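Local coordinates for protein indole-3-pyruvate decarboxylase (Azospirillum brasilense, PDB 2NXW) that catalyses the thiamine diphosphate- and magnesium-dependent decarboxylation of indole-3-pyruvate to indole-3-acetaldehyde and carbon dioxide, a step in auxin biosynthesis, at residues L48-V53 against L181-N186; P69-A74 against G86-T91. All blocks are in the same frame, centred on the assembly; numbering follows the deposited sequence.

Contact 1: L48-V53 against L181-N186; sequences LPFFKV and LEIPRN
Phe50 and Pro49 of helix 48-57 each meet one residue of segment 181-186. The aromatic partner is Ile183: its CD1 methyl approaches Phe50 CE1 obliquely at 4.3 Å. Two torsions produce this meeting. Phe50 CG is anti to the backbone N (chi1 179°), which sends the ring out from the helix, while the Ile183 side chain extends to CD1 (chi2 179°). The second point of touch involves the backbone as well, with Pro49 CB 4.3 Å from the carbonyl Arg185 O and Pro49 CG 4.4 Å from Arg185 CB. With no hydrogen bond between the segments and 136 Å² buried in all, this is van der Waals packing. It sets a helix against a face of the parallel six-stranded sheet of the N-terminal, pyrimidine-binding domain of the thiamine diphosphate enzymes. Further out, Ile116 of the adjacent strand 113-119 touches both Phe50 and Ile183, and helix 23-33 adds Ala24 against the ring and Leu27 against the isoleucine. The guanidinium of Arg185 turns to other company, its NE forming a salt bridge with Glu124. Beyond the helix, Lys52 NZ pairs with Glu488 of the second subunit.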
loop_
_atom_site.group_PDB
_atom_site.type_symbol
_atom_site.label_atom_id
_atom_site.label_comp_id
_atom_site.label_asym_id
_atom_site.label_seq_id
_atom_site.Cartn_x
_atom_site.Cartn_y
_atom_site.Cartn_z
ATOM N N LEU A 48 21.242 22.563 -17.858
ATOM C CA LEU A 48 22.109 23.275 -18.801
ATOM C C LEU A 48 23.606 23.020 -18.601
ATOM O O LEU A 48 24.318 22.743 -19.566
ATOM C CB LEU A 48 21.796 24.774 -18.792
ATOM C CG LEU A 48 20.548 25.143 -19.602
ATOM C CD1 LEU A 48 20.210 26.609 -19.411
ATOM C CD2 LEU A 48 20.791 24.841 -21.071
ATOM N N PRO A 49 24.103 23.110 -17.359
ATOM C CA PRO A 49 25.534 22.859 -17.149
ATOM C C PRO A 49 25.973 21.469 -17.621
ATOM O O PRO A 49 27.053 21.308 -18.191
ATOM C CB PRO A 49 25.694 23.043 -15.642
ATOM C CG PRO A 49 24.686 24.124 -15.344
ATOM C CD PRO A 49 23.478 23.655 -16.136
ATOM N N PHE A 50 25.136 20.462 -17.383
ATOM C CA PHE A 50 25.454 19.101 -17.800
ATOM C C PHE A 50 25.483 18.983 -19.329
ATOM O O PHE A 50 26.381 18.360 -19.894
ATOM C CB PHE A 50 24.435 18.107 -17.224
ATOM C CG PHE A 50 24.683 16.687 -17.630
ATOM C CD1 PHE A 50 25.731 15.962 -17.076
ATOM C CD2 PHE A 50 23.887 16.082 -18.596
ATOM C CE1 PHE A 50 25.991 14.648 -17.479
ATOM C CE2 PHE A 50 24.132 14.783 -19.004
ATOM C CZ PHE A 50 25.183 14.061 -18.450
ATOM N N PHE A 51 24.502 19.581 -20.003
ATOM C CA PHE A 51 24.479 19.502 -21.456
ATOM C C PHE A 51 25.669 20.243 -22.062
ATOM O O PHE A 51 26.153 19.859 -23.124
ATOM C CB PHE A 51 23.157 20.050 -22.012
ATOM C CG PHE A 51 22.039 19.038 -22.048
ATOM C CD1 PHE A 51 21.524 18.506 -20.867
ATOM C CD2 PHE A 51 21.496 18.631 -23.266
ATOM C CE1 PHE A 51 20.478 17.583 -20.897
ATOM C CE2 PHE A 51 20.447 17.703 -23.309
ATOM C CZ PHE A 51 19.942 17.184 -22.122
ATOM N N LYS A 52 26.142 21.283 -21.373
ATOM C CA LYS A 52 27.294 22.059 -21.837
ATOM C C LYS A 52 28.518 21.157 -21.845
ATOM O O LYS A 52 29.279 21.150 -22.811
ATOM C CB LYS A 52 27.542 23.259 -20.920
ATOM C CG LYS A 52 28.803 24.059 -21.272
ATOM C CD LYS A 52 28.923 25.295 -20.396
ATOM C CE LYS A 52 30.225 26.046 -20.678
ATOM N NZ LYS A 52 30.312 27.306 -19.893
ATOM N N VAL A 53 28.710 20.392 -20.776
ATOM C CA VAL A 53 29.847 19.481 -20.720
ATOM C C VAL A 53 29.720 18.434 -21.822
ATOM O O VAL A 53 30.681 18.127 -22.522
ATOM C CB VAL A 53 29.946 18.774 -19.350
ATOM C CG1 VAL A 53 31.045 17.709 -19.380
ATOM C CG2 VAL A 53 30.240 19.801 -18.257
ATOM N N LEU A 181 19.959 8.540 -12.223
ATOM C CA LEU A 181 21.021 9.357 -11.647
ATOM C C LEU A 181 20.538 10.797 -11.643
ATOM O O LEU A 181 20.153 11.332 -12.681
ATOM C CB LEU A 181 22.311 9.251 -12.470
ATOM C CG LEU A 181 22.998 7.883 -12.426
ATOM C CD1 LEU A 181 24.179 7.853 -13.401
ATOM C CD2 LEU A 181 23.479 7.600 -10.995
ATOM N N GLU A 182 20.560 11.422 -10.469
ATOM C CA GLU A 182 20.117 12.798 -10.299
ATOM C C GLU A 182 21.370 13.616 -9.986
ATOM O O GLU A 182 22.104 13.298 -9.050
ATOM C CB GLU A 182 19.110 12.826 -9.140
ATOM C CG GLU A 182 18.372 14.116 -8.910
ATOM C CD GLU A 182 17.294 13.941 -7.858
ATOM O OE1 GLU A 182 16.230 13.361 -8.174
ATOM O OE2 GLU A 182 17.518 14.369 -6.707
ATOM N N ILE A 183 21.623 14.656 -10.773
ATOM C CA ILE A 183 22.818 15.474 -10.586
ATOM C C ILE A 183 22.529 16.948 -10.296
ATOM O O ILE A 183 22.116 17.692 -11.186
ATOM C CB ILE A 183 23.732 15.413 -11.839
ATOM C CG1 ILE A 183 23.995 13.955 -12.231
ATOM C CG2 ILE A 183 25.051 16.129 -11.558
ATOM C CD1 ILE A 183 24.863 13.797 -13.470
ATOM N N PRO A 184 22.728 17.387 -9.035
ATOM C CA PRO A 184 22.489 18.791 -8.674
ATOM C C PRO A 184 23.346 19.634 -9.632
ATOM O O PRO A 184 24.498 19.293 -9.894
ATOM C CB PRO A 184 22.987 18.856 -7.230
ATOM C CG PRO A 184 22.672 17.478 -6.707
ATOM C CD PRO A 184 23.102 16.584 -7.855
ATOM N N ARG A 185 22.816 20.735 -10.147
ATOM C CA ARG A 185 23.599 21.496 -11.113
ATOM C C ARG A 185 24.945 22.045 -10.643
ATOM O O ARG A 185 25.837 22.244 -11.467
ATOM C CB ARG A 185 22.758 22.617 -11.728
ATOM C CG ARG A 185 22.156 23.598 -10.766
ATOM C CD ARG A 185 21.523 24.716 -11.565
ATOM N NE ARG A 185 20.653 25.556 -10.757
ATOM C CZ ARG A 185 19.880 26.515 -11.253
ATOM N NH1 ARG A 185 19.874 26.752 -12.558
ATOM N NH2 ARG A 185 19.104 27.225 -10.446
ATOM N N ASN A 186 25.107 22.271 -9.343
ATOM C CA ASN A 186 26.384 22.788 -8.840
ATOM C C ASN A 186 27.436 21.685 -8.690
ATOM O O ASN A 186 28.592 21.959 -8.348
ATOM C CB ASN A 186 26.184 23.521 -7.499
ATOM C CG ASN A 186 25.735 22.594 -6.378
ATOM O OD1 ASN A 186 24.888 21.721 -6.579
ATOM N ND2 ASN A 186 26.289 22.797 -5.181
#

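Contact 2: P69-A74 against G86-T91; sequences PAVGFA and GVAAVT
Val71 places CG1 anti to its backbone N (chi1 170°), and this branch makes the contact with Ala88; CG2 lies beside the backbone N, anti to the carbonyl carbon. The segments belong to a beta-alpha-beta crossover: strand 62-64 leads into helix 68-82, which returns to the parallel strand 86-90, with strand 39-41 lying between the two in the sheet. Val71 is the helix residue whose side chain meets the strand. Its CG1 sits 3.8 Å from Ala88 CB and 4.0 Å from Ala88 CA, so one methyl rests on both the small side chain and the backbone of the strand. The same CG1 lies 4.2 Å from Ala89 N, a packing distance, and no hydrogen bond joins the segments. Alternation along the strand explains the choice of partner: the CB of Ala88 points toward the helix, whereas those of Val87 and Ala89 point away. Phe40 and Ile42 also touch Val71, extending its apolar surroundings to strand 39-41 and the loop that follows. One turn of helix separates Val71 from Glu68, a residue of the thiamine diphosphate pocket, and the two side chains are about 5 Å apart. The helix backbone itself also lies close to the strand, Ala88 CB coming within 4.1 Å of the carbonyl oxygen Val71 O.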
loop_
_atom_site.group_PDB
_atom_site.type_symbol
_atom_site.label_atom_id
_atom_site.label_comp_id
_atom_site.label_asym_id
_atom_site.label_seq_id
_atom_site.Cartn_x
_atom_site.Cartn_y
_atom_site.Cartn_z
ATOM N N PRO A 69 9.183 11.818 -24.360
ATOM C CA PRO A 69 8.891 10.398 -24.595
ATOM C C PRO A 69 9.884 9.832 -25.612
ATOM O O PRO A 69 10.416 8.732 -25.425
ATOM C CB PRO A 69 7.458 10.425 -25.138
ATOM C CG PRO A 69 6.844 11.541 -24.351
ATOM C CD PRO A 69 7.944 12.621 -24.418
ATOM N N ALA A 70 10.155 10.608 -26.666
ATOM C CA ALA A 70 11.089 10.182 -27.706
ATOM C C ALA A 70 12.524 10.039 -27.183
ATOM O O ALA A 70 13.275 9.198 -27.662
ATOM C CB ALA A 70 11.043 11.163 -28.870
ATOM N N VAL A 71 12.909 10.868 -26.217
ATOM C CA VAL A 71 14.258 10.750 -25.648
ATOM C C VAL A 71 14.389 9.370 -25.004
ATOM O O VAL A 71 15.369 8.646 -25.219
ATOM C CB VAL A 71 14.496 11.836 -24.583
ATOM C CG1 VAL A 71 15.803 11.572 -23.820
ATOM C CG2 VAL A 71 14.552 13.211 -25.262
ATOM N N GLY A 72 13.376 8.993 -24.226
ATOM C CA GLY A 72 13.385 7.703 -23.561
ATOM C C GLY A 72 13.311 6.532 -24.525
ATOM O O GLY A 72 14.061 5.558 -24.396
ATOM N N PHE A 73 12.412 6.620 -25.502
ATOM C CA PHE A 73 12.273 5.547 -26.480
ATOM C C PHE A 73 13.535 5.378 -27.336
ATOM O O PHE A 73 13.924 4.250 -27.656
ATOM C CB PHE A 73 11.082 5.817 -27.413
ATOM C CG PHE A 73 9.722 5.760 -26.736
ATOM C CD1 PHE A 73 9.395 4.729 -25.851
ATOM C CD2 PHE A 73 8.744 6.703 -27.057
ATOM C CE1 PHE A 73 8.105 4.639 -25.298
ATOM C CE2 PHE A 73 7.455 6.622 -26.518
ATOM C CZ PHE A 73 7.133 5.591 -25.639
ATOM N N ALA A 74 14.149 6.498 -27.723
ATOM C CA ALA A 74 15.357 6.460 -28.540
ATOM C C ALA A 74 16.497 5.834 -27.742
ATOM O O ALA A 74 17.225 5.003 -28.272
ATOM C CB ALA A 74 15.735 7.868 -28.977
ATOM N N GLY A 86 21.775 2.439 -22.644
ATOM C CA GLY A 86 21.174 3.548 -23.362
ATOM C C GLY A 86 21.301 4.752 -22.438
ATOM O O GLY A 86 21.389 4.577 -21.223
ATOM N N VAL A 87 21.317 5.967 -22.985
ATOM C CA VAL A 87 21.460 7.154 -22.145
ATOM C C VAL A 87 20.441 8.214 -22.518
ATOM O O VAL A 87 20.387 8.682 -23.660
ATOM C CB VAL A 87 22.895 7.743 -22.239
ATOM C CG1 VAL A 87 23.083 8.826 -21.178
ATOM C CG2 VAL A 87 23.924 6.630 -22.051
ATOM N N ALA A 88 19.643 8.599 -21.525
ATOM C CA ALA A 88 18.579 9.577 -21.698
ATOM C C ALA A 88 18.736 10.681 -20.670
ATOM O O ALA A 88 18.627 10.427 -19.464
ATOM C CB ALA A 88 17.228 8.892 -21.521
ATOM N N ALA A 89 18.977 11.895 -21.153
ATOM C CA ALA A 89 19.189 13.058 -20.289
ATOM C C ALA A 89 18.026 14.034 -20.325
ATOM O O ALA A 89 17.599 14.473 -21.394
ATOM C CB ALA A 89 20.492 13.776 -20.694
ATOM N N VAL A 90 17.544 14.384 -19.135
ATOM C CA VAL A 90 16.414 15.283 -18.979
ATOM C C VAL A 90 16.641 16.340 -17.907
ATOM O O VAL A 90 17.645 16.317 -17.180
ATOM C CB VAL A 90 15.137 14.493 -18.607
ATOM C CG1 VAL A 90 14.753 13.551 -19.761
ATOM C CG2 VAL A 90 15.361 13.711 -17.321
ATOM N N THR A 91 15.711 17.275 -17.810
ATOM C CA THR A 91 15.814 18.312 -16.803
ATOM C C THR A 91 14.826 17.995 -15.686
ATOM O O THR A 91 13.884 17.219 -15.865
ATOM C CB THR A 91 15.555 19.704 -17.406
ATOM O OG1 THR A 91 15.936 20.709 -16.453
ATOM C CG2 THR A 91 14.080 19.870 -17.785
#

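In the fold
Contacts 1 and 2 engage different strands of one parallel sheet, with centres 15 Å apart, and the residues of contact 2 fall within the chain loop closed by contact 1. They also touch directly: Phe51 CZ lies 3.7 Å from Ala89 O, and Phe50 CE2 is 4.1 Å from Ala89 CB. Because Ala89 turns away from helix 68-82, strand 86-90 packs between that helix and helix 48-57, which lie on opposite faces of the sheet. Neither contact binds the cofactor through its touching side chains: that of Val71 is about 9 Å, and that of Arg185 about 11 Å, from a bound thiamine diphosphate. Phe51, next to Phe50 on the helix, also packs on Pro43, a residue of the thiamine diphosphate pocket.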